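Local structure of putative acyl-CoA N-acyltransferase (Klebsiella pneumoniae subsp. pneumoniae, 3LOD) at residues Leu99-Lys102 / Ala103-Arg106; Ala21-Asp24 / Ala25-Thr29; Leu113-Gly116 / Ile117-Ala121. The protein probably transfers an acyl group from acyl-CoA to an amino group of an acceptor that is not established. All coordinates share one frame; numbering follows the deposited sequence.

Contact 1 of 3, residues Leu99-Lys102 / Ala103-Arg106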
loop_
_atom_site.group_PDB
_atom_site.type_symbol
_atom_site.label_atom_id
_atom_site.label_comp_id
_atom_site.label_asym_id
_atom_site.label_seq_id
_atom_site.Cartn_x
_atom_site.Cartn_y
_atom_site.Cartn_z
ATOM N N LEU A 99 0.209 -7.704 2.771
ATOM C CA LEU A 99 1.468 -6.992 2.566
ATOM C C LEU A 99 2.328 -7.096 3.835
ATOM O O LEU A 99 3.553 -7.268 3.791
ATOM C CB LEU A 99 1.205 -5.512 2.220
ATOM C CG LEU A 99 0.649 -5.223 0.808
ATOM C CD1 LEU A 99 -0.059 -3.882 0.769
ATOM C CD2 LEU A 99 1.759 -5.230 -0.208
ATOM N N GLU A 100 1.666 -6.967 4.971
ATOM C CA GLU A 100 2.330 -7.177 6.251
ATOM C C GLU A 100 2.892 -8.584 6.278
ATOM O O GLU A 100 4.085 -8.795 6.600
ATOM C CB GLU A 100 1.353 -6.944 7.420
ATOM C CG GLU A 100 0.789 -5.548 7.428
ATOM C CD GLU A 100 -0.190 -5.323 8.565
ATOM O OE1 GLU A 100 -0.716 -6.314 9.129
ATOM O OE2 GLU A 100 -0.428 -4.141 8.899
ATOM N N ALA A 101 2.078 -9.573 5.924
ATOM C CA ALA A 101 2.636 -10.950 6.026
ATOM C C ALA A 101 3.912 -11.049 5.166
ATOM O O ALA A 101 4.937 -11.570 5.624
ATOM C CB ALA A 101 1.606 -12.078 5.707
ATOM N N LYS A 102 3.883 -10.490 3.956
ATOM C CA LYS A 102 5.048 -10.584 3.084
ATOM C C LYS A 102 6.248 -9.806 3.624
ATOM O O LYS A 102 7.409 -10.200 3.411
ATOM C CB LYS A 102 4.705 -10.277 1.612
ATOM C CG LYS A 102 3.951 -11.482 1.015
ATOM C CD LYS A 102 4.324 -11.912 -0.441
ATOM C CE LYS A 102 5.768 -12.415 -0.593
ATOM N NZ LYS A 102 6.080 -12.941 -1.986
ATOM N N ALA A 103 5.972 -8.730 4.346
ATOM C CA ALA A 103 7.050 -7.919 4.872
ATOM C C ALA A 103 7.714 -8.712 6.003
ATOM O O ALA A 103 8.940 -8.811 6.060
ATOM C CB ALA A 103 6.534 -6.567 5.345
ATOM N N ARG A 104 6.928 -9.321 6.864
ATOM C CA ARG A 104 7.549 -10.162 7.861
ATOM C C ARG A 104 8.453 -11.214 7.260
ATOM O O ARG A 104 9.517 -11.454 7.792
ATOM C CB ARG A 104 6.538 -10.854 8.745
ATOM C CG ARG A 104 5.892 -9.946 9.711
ATOM C CD ARG A 104 4.946 -10.704 10.678
ATOM N NE ARG A 104 3.952 -9.731 11.136
ATOM C CZ ARG A 104 2.712 -9.620 10.642
ATOM N NH1 ARG A 104 2.255 -10.498 9.751
ATOM N NH2 ARG A 104 1.913 -8.650 11.078
ATOM N N GLN A 105 8.075 -11.865 6.171
ATOM C CA GLN A 105 8.919 -12.978 5.714
ATOM C C GLN A 105 10.261 -12.455 5.252
ATOM O O GLN A 105 11.187 -13.208 5.012
ATOM C CB GLN A 105 8.278 -13.731 4.567
ATOM C CG GLN A 105 7.171 -14.656 4.995
ATOM C CD GLN A 105 6.083 -14.797 3.895
ATOM O OE1 GLN A 105 6.392 -14.925 2.691
ATOM N NE2 GLN A 105 4.803 -14.750 4.316
ATOM N N ARG A 106 10.341 -11.143 5.120
ATOM C CA ARG A 106 11.553 -10.492 4.683
ATOM C C ARG A 106 12.243 -9.774 5.858
ATOM O O ARG A 106 13.111 -8.909 5.662
ATOM C CB ARG A 106 11.214 -9.560 3.519
ATOM C CG ARG A 106 10.587 -10.326 2.321
ATOM C CD ARG A 106 11.659 -11.051 1.510
ATOM N NE ARG A 106 12.799 -10.156 1.300
ATOM C CZ ARG A 106 12.954 -9.369 0.229
ATOM N NH1 ARG A 106 12.056 -9.371 -0.783
ATOM N NH2 ARG A 106 14.030 -8.586 0.164
#
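Glu100 and Arg104, one turn apart, run alongside each other in the same direction near the C-terminal end of helix 91-104, the crossover helix of the beta-alpha-beta unit that joins parallel strands 74-82 and 110-116 of the GNAT fold. Arg104 runs back along the helix toward Glu100, extended from CG to NE, and chi4 of 100° turns its guanidinium so that backbone C of Glu100 lies over one face. Arg104 NH1 approaches Ala101 CA obliquely at 3.8 Å. The carboxylate and guanidinium planes stand 76° apart, and Glu100 OE1 to Arg104 NH2 measures 4.0 Å: the opposite charges are near each other without forming a salt bridge. The carboxylate is held instead through OE2, by a salt bridge to Lys151 and a hydrogen bond with Tyr131, while Arg104 NE gives a weak hydrogen bond to the carbonyl of Leu153.

On another flank Lys102 and Gln105 cross obliquely, three residues apart. Lys102 is bent at chi2 and chi3, and its CE passes 4.2 Å from Gln105 OE1. The buried flank carries Leu99 and Ala103, whose side chains both rest on Ile67 of strand 61-69; Ala103 CB also lies against the backbone, 3.4 Å from Leu99 O. The backbone bonds of the helix link the same residues: Ala103 N to Leu99 O (2.9 Å) and Gln105 N to Ala101 O (3.2 Å). The bond from Arg104 N to Glu100 O is the straightest of the set, with 172° at the hydrogen. Farther along, the bent side chain of Arg106 lays its CG 3.4 Å from Lys102 O, and its NH1 donates to the carbonyl of Gln47.

Contact 2 of 3, residues Ala21-Asp24 / Ala25-Thr29; sequences AALD and AWQET
Leu23 and Gln27 are brought together by different first torsions: Leu23 CG is anti to its own backbone N (chi1 177°), whereas Gln27 CG stands anti to its carbonyl carbon (chi1 -67°), beyond which the chain stays extended. This brings the Gln27 amide alongside the leucine branch one turn earlier, with Gln27 NE2 3.9 Å from Leu23 CD1. The aliphatic part of Gln27 runs over the backbone, CG 3.6 Å from Leu23 O, the same carbonyl that accepts from Gln27 N at 2.9 Å.

At the other side of the amide, Gln27 OE1 lies 3.5 Å from Asp24 OD1. Both are acceptors, so no hydrogen bond joins them; the planes of carboxylate and amide are 23° apart. Asp24 OD1 is engaged by a salt bridge to Arg79 of strand 74-82, which probably offsets part of the repulsion between the two oxygens. Leu23, the buried residue of the group, also packs on Arg79 and on Tyr81 of that strand. The Trp26 indole, by contrast, packs on Gln119.

A type I turn runs from Trp26 to Thr29. Trp26 O is gripped twice by Thr29, from its N at 2.7 Å and from its OG1 at 3.1 Å, the hydroxyl approaching on a carbonyl lone pair. The whole is the C-terminal part of helix 14-26 followed by a turn; this is the first helix of the GNAT fold, and in relatives the region after it often borders the acceptor-substrate site.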
loop_
_atom_site.group_PDB
_atom_site.type_symbol
_atom_site.label_atom_id
_atom_site.label_comp_id
_atom_site.label_asym_id
_atom_site.label_seq_id
_atom_site.Cartn_x
_atom_site.Cartn_y
_atom_site.Cartn_z
ATOM N N ALA A 21 -2.487 4.576 -11.978
ATOM C CA ALA A 21 -2.945 5.726 -12.759
ATOM C C ALA A 21 -4.288 6.245 -12.217
ATOM O O ALA A 21 -4.446 7.470 -12.029
ATOM C CB ALA A 21 -3.032 5.372 -14.208
ATOM N N ALA A 22 -5.234 5.343 -11.952
ATOM C CA ALA A 22 -6.536 5.743 -11.369
ATOM C C ALA A 22 -6.326 6.381 -9.977
ATOM O O ALA A 22 -6.958 7.384 -9.665
ATOM C CB ALA A 22 -7.534 4.506 -11.262
ATOM N N LEU A 23 -5.477 5.782 -9.145
ATOM C CA LEU A 23 -5.106 6.358 -7.833
ATOM C C LEU A 23 -4.671 7.812 -8.011
ATOM O O LEU A 23 -5.225 8.692 -7.344
ATOM C CB LEU A 23 -3.966 5.559 -7.155
ATOM C CG LEU A 23 -3.352 5.992 -5.798
ATOM C CD1 LEU A 23 -4.329 6.018 -4.637
ATOM C CD2 LEU A 23 -2.187 5.108 -5.407
ATOM N N ASP A 24 -3.710 8.054 -8.915
ATOM C CA ASP A 24 -3.127 9.353 -9.110
ATOM C C ASP A 24 -4.137 10.313 -9.711
ATOM O O ASP A 24 -4.038 11.527 -9.455
ATOM C CB ASP A 24 -1.913 9.288 -10.035
ATOM C CG ASP A 24 -0.648 8.760 -9.351
ATOM O OD1 ASP A 24 -0.628 8.355 -8.158
ATOM O OD2 ASP A 24 0.387 8.751 -10.048
ATOM N N ALA A 25 -5.070 9.786 -10.520
ATOM C CA ALA A 25 -6.091 10.636 -11.177
ATOM C C ALA A 25 -7.074 11.118 -10.134
ATOM O O ALA A 25 -7.476 12.285 -10.151
ATOM C CB ALA A 25 -6.827 9.919 -12.329
ATOM N N TRP A 26 -7.451 10.223 -9.225
ATOM C CA TRP A 26 -8.153 10.663 -8.045
ATOM C C TRP A 26 -7.355 11.669 -7.123
ATOM O O TRP A 26 -7.830 12.801 -6.916
ATOM C CB TRP A 26 -8.798 9.506 -7.287
ATOM C CG TRP A 26 -9.428 10.023 -6.068
ATOM C CD1 TRP A 26 -10.456 10.961 -5.982
ATOM C CD2 TRP A 26 -9.047 9.719 -4.724
ATOM N NE1 TRP A 26 -10.727 11.237 -4.658
ATOM C CE2 TRP A 26 -9.886 10.491 -3.864
ATOM C CE3 TRP A 26 -8.100 8.853 -4.157
ATOM C CZ2 TRP A 26 -9.785 10.430 -2.470
ATOM C CZ3 TRP A 26 -8.009 8.780 -2.782
ATOM C CH2 TRP A 26 -8.845 9.572 -1.949
ATOM N N GLN A 27 -6.167 11.326 -6.612
ATOM C CA GLN A 27 -5.351 12.337 -5.857
ATOM C C GLN A 27 -5.251 13.759 -6.462
ATOM O O GLN A 27 -4.723 14.659 -5.815
ATOM C CB GLN A 27 -3.925 11.850 -5.619
ATOM C CG GLN A 27 -3.803 10.667 -4.697
ATOM C CD GLN A 27 -2.397 10.056 -4.715
ATOM O OE1 GLN A 27 -1.551 10.418 -5.544
ATOM N NE2 GLN A 27 -2.145 9.121 -3.801
ATOM N N GLU A 28 -5.720 13.949 -7.702
ATOM C CA GLU A 28 -5.714 15.264 -8.390
ATOM C C GLU A 28 -6.860 16.166 -7.872
ATOM O O GLU A 28 -6.797 17.404 -8.009
ATOM C CB GLU A 28 -5.761 15.087 -9.928
ATOM C CG GLU A 28 -4.709 15.891 -10.742
ATOM C CD GLU A 28 -3.242 15.361 -10.630
ATOM O OE1 GLU A 28 -2.434 15.671 -11.541
ATOM O OE2 GLU A 28 -2.876 14.653 -9.655
ATOM N N THR A 29 -7.901 15.521 -7.306
ATOM C CA THR A 29 -8.841 16.130 -6.311
ATOM C C THR A 29 -8.118 16.325 -4.931
ATOM O O THR A 29 -7.776 17.448 -4.500
ATOM C CB THR A 29 -10.157 15.231 -6.062
ATOM O OG1 THR A 29 -10.469 14.408 -7.216
ATOM C CG2 THR A 29 -11.428 16.098 -5.533
#

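Contact 3 of 3, residues Leu113-Gly116 / Ile117-Ala121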
loop_
_atom_site.group_PDB
_atom_site.type_symbol
_atom_site.label_atom_id
_atom_site.label_comp_id
_atom_site.label_asym_id
_atom_site.label_seq_id
_atom_site.Cartn_x
_atom_site.Cartn_y
_atom_site.Cartn_z
ATOM N N LEU A 113 4.231 4.727 6.480
ATOM C CA LEU A 113 3.653 5.226 5.247
ATOM C C LEU A 113 3.456 6.718 5.340
ATOM O O LEU A 113 3.311 7.258 6.445
ATOM C CB LEU A 113 2.297 4.505 4.932
ATOM C CG LEU A 113 1.282 4.725 6.047
ATOM C CD1 LEU A 113 0.496 6.014 5.796
ATOM C CD2 LEU A 113 0.352 3.566 6.293
ATOM N N GLU A 114 3.431 7.364 4.174
ATOM C CA GLU A 114 3.004 8.753 4.017
ATOM C C GLU A 114 1.749 8.734 3.107
ATOM O O GLU A 114 1.772 8.097 2.067
ATOM C CB GLU A 114 4.157 9.557 3.374
ATOM C CG GLU A 114 3.939 11.083 3.150
ATOM C CD GLU A 114 2.949 11.456 2.010
ATOM O OE1 GLU A 114 3.087 11.000 0.833
ATOM O OE2 GLU A 114 2.017 12.248 2.305
ATOM N N THR A 115 0.659 9.385 3.519
ATOM C CA THR A 115 -0.401 9.860 2.590
ATOM C C THR A 115 -0.831 11.276 2.894
ATOM O O THR A 115 -0.675 11.747 4.018
ATOM C CB THR A 115 -1.770 9.128 2.718
ATOM O OG1 THR A 115 -1.926 8.595 4.048
ATOM C CG2 THR A 115 -1.983 8.095 1.594
ATOM N N GLY A 116 -1.498 11.899 1.919
ATOM C CA GLY A 116 -2.087 13.222 2.122
ATOM C C GLY A 116 -3.207 13.219 3.150
ATOM O O GLY A 116 -3.865 12.184 3.367
ATOM N N ILE A 117 -3.407 14.382 3.785
ATOM C CA ILE A 117 -4.496 14.545 4.755
ATOM C C ILE A 117 -5.836 14.411 4.092
ATOM O O ILE A 117 -6.805 14.142 4.782
ATOM C CB ILE A 117 -4.592 15.933 5.432
ATOM C CG1 ILE A 117 -4.090 17.057 4.504
ATOM C CG2 ILE A 117 -4.027 15.884 6.864
ATOM C CD1 ILE A 117 -4.343 18.504 5.053
ATOM N N HIS A 118 -5.908 14.638 2.782
ATOM C CA HIS A 118 -7.144 14.451 2.073
ATOM C C HIS A 118 -7.623 12.992 2.025
ATOM O O HIS A 118 -8.787 12.748 1.699
ATOM C CB HIS A 118 -7.026 14.973 0.638
ATOM C CG HIS A 118 -6.752 16.446 0.536
ATOM N ND1 HIS A 118 -7.295 17.380 1.405
ATOM C CD2 HIS A 118 -6.023 17.156 -0.366
ATOM C CE1 HIS A 118 -6.906 18.595 1.049
ATOM N NE2 HIS A 118 -6.137 18.488 -0.024
ATOM N N GLN A 119 -6.756 12.034 2.330
ATOM C CA GLN A 119 -7.074 10.633 2.088
ATOM C C GLN A 119 -7.674 9.905 3.294
ATOM O O GLN A 119 -7.073 8.978 3.878
ATOM C CB GLN A 119 -5.865 9.923 1.508
ATOM C CG GLN A 119 -5.590 10.488 0.154
ATOM C CD GLN A 119 -4.380 9.891 -0.491
ATOM O OE1 GLN A 119 -4.400 8.738 -0.995
ATOM N NE2 GLN A 119 -3.278 10.669 -0.477
ATOM N N HIS A 120 -8.891 10.320 3.607
ATOM C CA HIS A 120 -9.594 9.933 4.808
ATOM C C HIS A 120 -9.891 8.432 4.907
ATOM O O HIS A 120 -9.735 7.830 5.985
ATOM C CB HIS A 120 -10.887 10.762 4.942
ATOM C CG HIS A 120 -10.644 12.233 5.071
ATOM N ND1 HIS A 120 -10.928 13.128 4.053
ATOM C CD2 HIS A 120 -10.117 12.967 6.084
ATOM C CE1 HIS A 120 -10.594 14.351 4.440
ATOM N NE2 HIS A 120 -10.098 14.280 5.667
ATOM N N ALA A 121 -10.339 7.830 3.815
ATOM C CA ALA A 121 -10.579 6.386 3.814
ATOM C C ALA A 121 -9.314 5.595 4.192
ATOM O O ALA A 121 -9.362 4.679 5.033
ATOM C CB ALA A 121 -11.112 5.937 2.497
#
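Thr115 and Gln119 form the tight part of this corner, where strand 110-116 gives way to helix 120-128. The methyl CG2 of Thr115 abuts the amide group of Gln119, 3.6 Å from its CD, so the threonine meets the amide through carbon. Gln119 is placed there by a first torsion of -66°, which sets CG beside its backbone N, and by an extended chain beyond. The backbone closes the corner as a type I turn from Gly116 to Gln119. Its bond, Gln119 N to Gly116 O, is 3.1 Å long and fairly straight at the hydrogen (162°), but the donor stands 57° above the carbonyl plane, away from the lone-pair directions. Gln119 CB packs 3.5 Å from the same oxygen. Thr115 also touches Ile123 of helix 120-128, and its backbone is hydrogen-bonded to Val147 of the adjacent strand.

The outer side is looser. Ile117 sends its side chain to Leu145 and Val147. His118 and His120 are exposed; the His120 ring turns one face to the backbone, with Ile117 O 3.4 Å above its plane and offset toward the rim. The bond of His120 N to His118 O is weak and belongs to an inverse gamma turn centred on Gln119, the N-cap residue of helix 120-128. No charge pairing joins the two segments; with a methyl-to-amide contact beside the Gln119 N to Gly116 O bond, the corner is probably held by its backbone turn more than by side-chain polarity.

In the fold
Contacts 2 and 3 are neighbours, their centres about 13 Å apart: the end of helix 14-26 and the turn before helix 120-128 meet through packing, with Trp26 CH2 4.0 Å from Gln119 CG and Gln27 touching the same glutamine. Contact 1 lies across the centre of the chain from both, its centre about 27 Å from that of contact 2 and about 22 Å from that of contact 3, although helix 91-104 directly precedes strand 110-116. In GNAT relatives acyl-CoA binds where the strands equivalent to 74-82 and 110-116 splay apart, and probably does so here. Contact 3 ends the second of these strands and contact 2 packs on the first, whereas contact 1 sits at the far end of the intervening crossover helix.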